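Local structure of 6-aminohexanoate-dimer hydrolase (4GB7) at residues 139-144 / 369-374; 37-42 / 53-58. The protein is a putative 6-aminohexanoate-dimer hydrolase of the beta-lactamase family and probably cleaves amide bonds with a serine nucleophile. All coordinates share one frame; numbering follows the deposited sequence.

The centre of contact 1 (139-144 / 369-374) is about 2 Å from the centre of the chain, and the contact packs the lead-in to helix 143-155 against strand 369-373. The centre of contact 2 (37-42 / 53-58) is about 21 Å from it, near the surface, where an irregular N-terminal segment covers one side of short helix 52-56. Neither has a direct hydrogen bond between its segments: contact 1 combines aliphatic packing with a water bridge at a probable catalytic serine, whereas contact 2 rests on an indole ring under a backbone turn. The contacts, whose centres are 22 Å apart, meet where Tyr57 packs on Ala139.

Contact 1 of 2, residues 139-144 / 369-374; sequences ASLAKV and FEVLGS
The flat group at this contact is the Leu372-Gly373 peptide: Leu141 CD1 sits almost straight above its carbonyl carbon, Leu372 C, at 3.4 Å, and Ser140 CB meets its oxygen end, Leu372 O, at 3.3 Å. The same Leu141 methyl also touches Val371 O, so the leucine rests on strand backbone as much as on side chains. Farther along the strand, the branches of Val371 divide their work. Val371 CG2, anti to the backbone N, points to Ser140 O, while Val371 CG1 lies 4.0 Å from Leu141 CG. Val144 crosses this valine obliquely and brings its CG1 to 3.6 Å from Val371 CB; Trp359 of the neighbouring strand 359-361 touches both valines. Toward the strand end, Gly373 has no side chain, and its CA approaches Ser140 N to 3.8 Å, while Ala139 CB packs against Ser374 N.

The polar side of the contact centres on Ser140 OG. The Lys143 chain is extended to CE, and chi4 of 70° then turns NZ toward Ser140 OG, to which it donates at 2.6 Å. Asn251 OD1 and Ser300 O also accept from Lys143 NZ, and Tyr249 OH bonds to the serine hydroxyl, as does a bound nitrate. One water bridges the segments: it accepts from Ser374 N at 2.9 Å and is hydrogen-bonded to Ser140 OG at 2.7 Å. Its place beside Ser374 N is consistent with an oxyanion hole formed by the backbone N-H groups of Ser140 and Ser374. The serine and the lysine three residues later, near the start of helix 143-155, with a tyrosine on the serine and a strand alongside, are consistent with an SxxK active site as in penicillin-binding proteins and class C beta-lactamases, with Ser140 the probable nucleophile.

Contact 2 of 2, residues 37-42 / 53-58; sequences PSKNNV and LRWSYT
Trp55 carries its CG anti to the backbone N (chi1 -172°), and a chi2 of 89° turns the indole plane roughly perpendicular to the plane of CA, CB and CG, laying one ring face against Ser38 and Lys39. Residues Ser38-Asn41 form a type I beta-turn closed by Asn41 N to Ser38 O; Val42 N, one residue on, gives the same oxygen a second bond, so the chain curls once over the tryptophan. Ser38 CA makes a CH-pi contact with the five-membered ring, nearly on the ring normal and 4.0 Å from its centroid. Lys39 N lies over the six-membered half, 3.5 Å from Trp55 CZ2, and Lys39 CB and CG touch the CZ2/CH2 part of the ring before the chain leads away beyond CG. At the base of the tryptophan, Pro37 CB packs on Trp55 CB at 3.7 Å, the two side chains sliding past each other in opposite directions. Val42 packs obliquely at the CE3 side: its CG2 is 3.6 Å from Trp55 CE3, and its CG1 reaches Ser56 CB. Ser56 OG bonds to Trp47 O instead, and the indole also stacks with His59. This packing joins the N-terminal segment to helix 52-56. Within the turn, Ser38 N donates to Asn41 OD1 at 2.9 Å, approaching from above the carboxamide plane.

Contact 1 of 2, residues 139-144 / 369-374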
ATOM      1  N   ALA A 139      -4.246   1.944   3.182  1.00 18.20           N
ATOM      2  CA  ALA A 139      -4.774   2.203   1.860  1.00 19.52           C
ATOM      3  C   ALA A 139      -3.991   1.343   0.860  1.00 18.32           C
ATOM      4  O   ALA A 139      -3.845   0.162   1.095  1.00 19.31           O
ATOM      5  CB  ALA A 139      -4.735   3.693   1.523  1.00 19.76           C
ATOM      6  N   SER A 140      -3.434   1.911  -0.198  1.00 17.69           N
ATOM      7  CA  SER A 140      -2.842   1.115  -1.291  1.00 17.83           C
ATOM      8  C   SER A 140      -1.458   0.519  -0.980  1.00 16.43           C
ATOM      9  O   SER A 140      -0.914  -0.188  -1.802  1.00 16.66           O
ATOM     10  CB  SER A 140      -2.747   1.958  -2.589  1.00 18.22           C
ATOM     11  OG  SER A 140      -4.012   2.197  -3.172  1.00 20.54           O
ATOM     12  N   LEU A 141      -0.897   0.747   0.210  1.00 16.05           N
ATOM     13  CA  LEU A 141       0.325   0.040   0.599  1.00 16.08           C
ATOM     14  C   LEU A 141       0.128  -1.473   0.523  1.00 15.59           C
ATOM     15  O   LEU A 141       1.066  -2.164   0.305  1.00 18.22           O
ATOM     16  CB  LEU A 141       0.821   0.412   1.973  1.00 18.37           C
ATOM     17  CG  LEU A 141       1.697   1.648   2.070  1.00 23.86           C
ATOM     18  CD1 LEU A 141       1.421   2.781   1.131  1.00 17.31           C
ATOM     19  CD2 LEU A 141       1.883   2.090   3.512  1.00 17.25           C
ATOM     20  N   ALA A 142      -1.102  -1.963   0.735  1.00 16.70           N
ATOM     21  CA  ALA A 142      -1.412  -3.367   0.569  1.00 15.74           C
ATOM     22  C   ALA A 142      -1.000  -3.953  -0.729  1.00 14.00           C
ATOM     23  O   ALA A 142      -0.706  -5.190  -0.798  1.00 17.60           O
ATOM     24  CB  ALA A 142      -2.932  -3.585   0.740  1.00 18.25           C
ATOM     25  N   LYS A 143      -0.965  -3.153  -1.784  1.00 16.48           N
ATOM     26  CA  LYS A 143      -0.821  -3.773  -3.119  1.00 16.64           C
ATOM     27  C   LYS A 143       0.476  -4.566  -3.307  1.00 16.64           C
ATOM     28  O   LYS A 143       0.522  -5.572  -4.042  1.00 17.44           O
ATOM     29  CB  LYS A 143      -0.921  -2.686  -4.191  1.00 16.50           C
ATOM     30  CG  LYS A 143      -2.295  -2.064  -4.280  1.00 16.54           C
ATOM     31  CD  LYS A 143      -2.429  -1.064  -5.402  1.00 17.84           C
ATOM     32  CE  LYS A 143      -3.890  -0.671  -5.679  1.00 19.14           C
ATOM     33  NZ  LYS A 143      -4.559   0.163  -4.631  1.00 18.98           N
ATOM     34  N   VAL A 144       1.529  -4.114  -2.644  1.00 17.34           N
ATOM     35  CA  VAL A 144       2.853  -4.726  -2.788  1.00 18.10           C
ATOM     36  C   VAL A 144       2.891  -6.160  -2.227  1.00 16.71           C
ATOM     37  O   VAL A 144       3.679  -6.950  -2.662  1.00 17.98           O
ATOM     38  CB  VAL A 144       3.989  -3.846  -2.248  1.00 15.64           C
ATOM     39  CG1 VAL A 144       4.034  -2.533  -3.047  1.00 16.36           C
ATOM     40  CG2 VAL A 144       3.906  -3.619  -0.727  1.00 15.40           C
ATOM     41  N   PHE A 369      12.372   3.514  -4.503  1.00 18.62           N
ATOM     42  CA  PHE A 369      11.122   3.014  -4.978  1.00 18.26           C
ATOM     43  C   PHE A 369      10.158   3.022  -3.784  1.00 17.14           C
ATOM     44  O   PHE A 369      10.567   3.031  -2.640  1.00 18.84           O
ATOM     45  CB  PHE A 369      11.264   1.642  -5.712  1.00 18.71           C
ATOM     46  CG  PHE A 369      11.871   0.535  -4.879  1.00 19.56           C
ATOM     47  CD1 PHE A 369      13.242   0.433  -4.732  1.00 21.82           C
ATOM     48  CD2 PHE A 369      11.076  -0.391  -4.255  1.00 22.77           C
ATOM     49  CE1 PHE A 369      13.819  -0.582  -3.993  1.00 22.54           C
ATOM     50  CE2 PHE A 369      11.635  -1.418  -3.489  1.00 22.37           C
ATOM     51  CZ  PHE A 369      13.003  -1.517  -3.339  1.00 20.89           C
ATOM     52  N   GLU A 370       8.875   3.106  -4.069  1.00 16.22           N
ATOM     53  CA  GLU A 370       7.922   3.331  -3.023  1.00 16.09           C
ATOM     54  C   GLU A 370       6.540   2.836  -3.389  1.00 17.24           C
ATOM     55  O   GLU A 370       6.217   2.635  -4.567  1.00 18.33           O
ATOM     56  CB  GLU A 370       7.858   4.835  -2.686  1.00 17.80           C
ATOM     57  CG  GLU A 370       7.417   5.751  -3.829  1.00 17.45           C
ATOM     58  CD  GLU A 370       7.497   7.231  -3.606  1.00 24.45           C
ATOM     59  OE1 GLU A 370       7.734   7.648  -2.473  1.00 25.63           O
ATOM     60  OE2 GLU A 370       7.226   7.999  -4.577  1.00 28.26           O
ATOM     61  N   VAL A 371       5.731   2.639  -2.364  1.00 15.51           N
ATOM     62  CA  VAL A 371       4.278   2.471  -2.509  1.00 16.20           C
ATOM     63  C   VAL A 371       3.590   3.542  -1.695  1.00 16.45           C
ATOM     64  O   VAL A 371       4.053   3.903  -0.603  1.00 16.84           O
ATOM     65  CB  VAL A 371       3.828   1.005  -2.243  1.00 15.56           C
ATOM     66  CG1 VAL A 371       4.215   0.593  -0.798  1.00 16.95           C
ATOM     67  CG2 VAL A 371       2.329   0.830  -2.559  1.00 17.31           C
ATOM     68  N   LEU A 372       2.484   4.043  -2.237  1.00 15.51           N
ATOM     69  CA  LEU A 372       1.799   5.224  -1.705  1.00 15.26           C
ATOM     70  C   LEU A 372       0.388   4.794  -1.413  1.00 15.89           C
ATOM     71  O   LEU A 372      -0.142   3.895  -2.111  1.00 19.25           O
ATOM     72  CB  LEU A 372       1.790   6.331  -2.745  1.00 18.02           C
ATOM     73  CG  LEU A 372       3.191   6.833  -3.126  1.00 20.38           C
ATOM     74  CD1 LEU A 372       3.145   7.597  -4.461  1.00 26.73           C
ATOM     75  CD2 LEU A 372       3.772   7.678  -2.004  1.00 25.37           C
ATOM     76  N   GLY A 373      -0.243   5.462  -0.453  1.00 15.94           N
ATOM     77  CA  GLY A 373      -1.673   5.271  -0.203  1.00 17.03           C
ATOM     78  C   GLY A 373      -2.372   6.517   0.224  1.00 15.37           C
ATOM     79  O   GLY A 373      -1.719   7.420   0.781  1.00 17.84           O
ATOM     80  N   SER A 374      -3.671   6.579  -0.047  1.00 16.68           N
ATOM     81  CA  SER A 374      -4.450   7.741   0.293  1.00 17.46           C
ATOM     82  C   SER A 374      -4.344   8.108   1.748  1.00 14.44           C
ATOM     83  O   SER A 374      -4.146   7.251   2.620  1.00 15.95           O
ATOM     84  CB  SER A 374      -5.912   7.573  -0.076  1.00 20.98           C
ATOM     85  OG  SER A 374      -6.006   7.345  -1.462  1.00 24.42           O
TER
HETATM   86  O   HOH W   1      -4.642   4.423  -1.794  1.00 23.78           O

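Contact 2 of 2, residues 37-42 / 53-58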
ATOM      1  N   PRO A  37     -13.628  12.196  17.543  1.00 31.78           N
ATOM      2  CA  PRO A  37     -14.149  10.960  16.969  1.00 32.35           C
ATOM      3  C   PRO A  37     -14.032   9.728  17.857  1.00 31.24           C
ATOM      4  O   PRO A  37     -13.101   9.591  18.616  1.00 30.33           O
ATOM      5  CB  PRO A  37     -13.357  10.808  15.673  1.00 34.40           C
ATOM      6  CG  PRO A  37     -12.092  11.546  15.886  1.00 30.88           C
ATOM      7  CD  PRO A  37     -12.390  12.646  16.879  1.00 32.57           C
ATOM      8  N   SER A  38     -15.019   8.849  17.729  1.00 28.75           N
ATOM      9  CA  SER A  38     -15.141   7.635  18.499  1.00 31.77           C
ATOM     10  C   SER A  38     -15.997   6.635  17.733  1.00 27.56           C
ATOM     11  O   SER A  38     -16.635   6.978  16.722  1.00 27.20           O
ATOM     12  CB  SER A  38     -15.817   7.940  19.833  1.00 37.66           C
ATOM     13  OG  SER A  38     -17.200   8.173  19.624  1.00 37.06           O
ATOM     14  N   LYS A  39     -16.020   5.409  18.231  1.00 27.90           N
ATOM     15  CA  LYS A  39     -16.867   4.375  17.659  1.00 29.71           C
ATOM     16  C   LYS A  39     -18.345   4.803  17.561  1.00 31.44           C
ATOM     17  O   LYS A  39     -19.015   4.455  16.594  1.00 34.58           O
ATOM     18  CB  LYS A  39     -16.771   3.079  18.434  1.00 31.21           C
ATOM     19  CG  LYS A  39     -17.322   1.899  17.671  1.00 32.70           C
ATOM     20  CD  LYS A  39     -17.217   0.615  18.500  1.00 41.80           C
ATOM     21  CE  LYS A  39     -17.599  -0.600  17.671  1.00 42.54           C
ATOM     22  NZ  LYS A  39     -17.860  -1.792  18.536  1.00 54.00           N
ATOM     23  N   ASN A  40     -18.828   5.558  18.558  1.00 32.37           N
ATOM     24  CA  ASN A  40     -20.214   6.032  18.588  1.00 34.36           C
ATOM     25  C   ASN A  40     -20.587   7.083  17.543  1.00 34.72           C
ATOM     26  O   ASN A  40     -21.774   7.267  17.244  1.00 38.36           O
ATOM     27  CB  ASN A  40     -20.521   6.612  19.969  1.00 40.30           C
ATOM     28  CG  ASN A  40     -20.322   5.601  21.084  1.00 50.17           C
ATOM     29  OD1 ASN A  40     -20.529   4.395  20.897  1.00 58.93           O
ATOM     30  ND2 ASN A  40     -19.908   6.087  22.249  1.00 61.15           N
ATOM     31  N   ASN A  41     -19.592   7.782  16.994  1.00 27.13           N
ATOM     32  CA  ASN A  41     -19.880   8.817  16.002  1.00 29.13           C
ATOM     33  C   ASN A  41     -19.285   8.650  14.639  1.00 27.52           C
ATOM     34  O   ASN A  41     -19.594   9.442  13.746  1.00 26.53           O
ATOM     35  CB  ASN A  41     -19.621  10.222  16.549  1.00 31.64           C
ATOM     36  CG  ASN A  41     -18.166  10.484  16.879  1.00 30.24           C
ATOM     37  OD1 ASN A  41     -17.280   9.923  16.273  1.00 30.31           O
ATOM     38  ND2 ASN A  41     -17.920  11.398  17.839  1.00 35.86           N
ATOM     39  N   VAL A  42     -18.482   7.606  14.459  1.00 29.15           N
ATOM     40  CA  VAL A  42     -17.921   7.283  13.151  1.00 26.87           C
ATOM     41  C   VAL A  42     -18.892   6.364  12.417  1.00 27.37           C
ATOM     42  O   VAL A  42     -19.288   5.327  12.951  1.00 33.00           O
ATOM     43  CB  VAL A  42     -16.528   6.634  13.285  1.00 28.06           C
ATOM     44  CG1 VAL A  42     -16.031   6.114  11.947  1.00 27.33           C
ATOM     45  CG2 VAL A  42     -15.539   7.654  13.833  1.00 24.40           C
ATOM     46  N   LEU A  53     -11.761  10.268  10.320  1.00 20.40           N
ATOM     47  CA  LEU A  53     -10.712   9.424   9.758  1.00 18.80           C
ATOM     48  C   LEU A  53      -9.531   9.208  10.737  1.00 17.24           C
ATOM     49  O   LEU A  53      -8.883   8.197  10.743  1.00 18.96           O
ATOM     50  CB  LEU A  53     -10.204  10.055   8.462  1.00 21.63           C
ATOM     51  CG  LEU A  53      -9.092   9.356   7.678  1.00 18.63           C
ATOM     52  CD1 LEU A  53      -9.454   7.994   7.153  1.00 18.30           C
ATOM     53  CD2 LEU A  53      -8.557  10.246   6.531  1.00 20.47           C
ATOM     54  N   ARG A  54      -9.226  10.184  11.588  1.00 18.47           N
ATOM     55  CA  ARG A  54      -8.144   9.977  12.527  1.00 20.32           C
ATOM     56  C   ARG A  54      -8.407   8.802  13.475  1.00 18.80           C
ATOM     57  O   ARG A  54      -7.480   8.161  13.943  1.00 20.19           O
ATOM     58  CB  ARG A  54      -7.885  11.274  13.315  1.00 19.50           C
ATOM     59  CG  ARG A  54      -7.726  12.429  12.340  1.00 22.94           C
ATOM     60  CD  ARG A  54      -6.652  13.349  12.643  1.00 28.11           C
ATOM     61  NE  ARG A  54      -5.380  12.664  12.686  1.00 22.70           N
ATOM     62  CZ  ARG A  54      -4.299  13.260  13.119  1.00 19.13           C
ATOM     63  NH1 ARG A  54      -4.401  14.489  13.617  1.00 23.82           N
ATOM     64  NH2 ARG A  54      -3.173  12.605  13.232  1.00 19.33           N
ATOM     65  N   TRP A  55      -9.692   8.529  13.730  1.00 18.07           N
ATOM     66  CA  TRP A  55     -10.119   7.353  14.481  1.00 19.61           C
ATOM     67  C   TRP A  55     -10.270   6.152  13.599  1.00 19.31           C
ATOM     68  O   TRP A  55      -9.759   5.042  13.929  1.00 18.70           O
ATOM     69  CB  TRP A  55     -11.434   7.629  15.194  1.00 20.79           C
ATOM     70  CG  TRP A  55     -11.809   6.530  16.114  1.00 20.52           C
ATOM     71  CD1 TRP A  55     -11.460   6.369  17.458  1.00 23.44           C
ATOM     72  CD2 TRP A  55     -12.613   5.375  15.793  1.00 24.08           C
ATOM     73  NE1 TRP A  55     -11.953   5.188  17.951  1.00 24.28           N
ATOM     74  CE2 TRP A  55     -12.664   4.553  17.010  1.00 25.62           C
ATOM     75  CE3 TRP A  55     -13.275   4.933  14.649  1.00 20.62           C
ATOM     76  CZ2 TRP A  55     -13.389   3.369  17.072  1.00 26.45           C
ATOM     77  CZ3 TRP A  55     -13.991   3.721  14.729  1.00 24.28           C
ATOM     78  CH2 TRP A  55     -14.029   2.962  15.912  1.00 25.05           C
ATOM     79  N   SER A  56     -11.050   6.276  12.535  1.00 18.83           N
ATOM     80  CA  SER A  56     -11.286   5.076  11.723  1.00 19.33           C
ATOM     81  C   SER A  56      -9.988   4.403  11.236  1.00 19.93           C
ATOM     82  O   SER A  56      -9.845   3.158  11.319  1.00 20.38           O
ATOM     83  CB  SER A  56     -12.233   5.406  10.576  1.00 25.44           C
ATOM     84  OG  SER A  56     -11.591   6.253   9.684  1.00 24.54           O
ATOM     85  N   TYR A  57      -9.021   5.205  10.748  1.00 17.72           N
ATOM     86  CA  TYR A  57      -7.757   4.653  10.245  1.00 16.84           C
ATOM     87  C   TYR A  57      -6.759   4.214  11.300  1.00 18.82           C
ATOM     88  O   TYR A  57      -5.656   3.777  10.949  1.00 19.53           O
ATOM     89  CB  TYR A  57      -7.107   5.578   9.168  1.00 17.02           C
ATOM     90  CG  TYR A  57      -7.090   4.964   7.762  1.00 16.73           C
ATOM     91  CD1 TYR A  57      -8.167   4.315   7.254  1.00 18.34           C
ATOM     92  CD2 TYR A  57      -5.945   5.052   6.961  1.00 15.56           C
ATOM     93  CE1 TYR A  57      -8.133   3.742   6.006  1.00 18.51           C
ATOM     94  CE2 TYR A  57      -5.881   4.485   5.745  1.00 19.73           C
ATOM     95  CZ  TYR A  57      -6.988   3.857   5.232  1.00 18.35           C
ATOM     96  OH  TYR A  57      -6.905   3.265   3.977  1.00 20.36           O
ATOM     97  N   THR A  58      -7.137   4.336  12.581  1.00 19.18           N
ATOM     98  CA  THR A  58      -6.395   3.752  13.692  1.00 16.35           C
ATOM     99  C   THR A  58      -7.194   2.662  14.439  1.00 18.71           C
ATOM    100  O   THR A  58      -6.712   2.117  15.439  1.00 21.10           O
ATOM    101  CB  THR A  58      -5.928   4.853  14.661  1.00 16.28           C
ATOM    102  OG1 THR A  58      -7.034   5.605  15.103  1.00 20.21           O
ATOM    103  CG2 THR A  58      -4.914   5.828  13.944  1.00 18.28           C
TER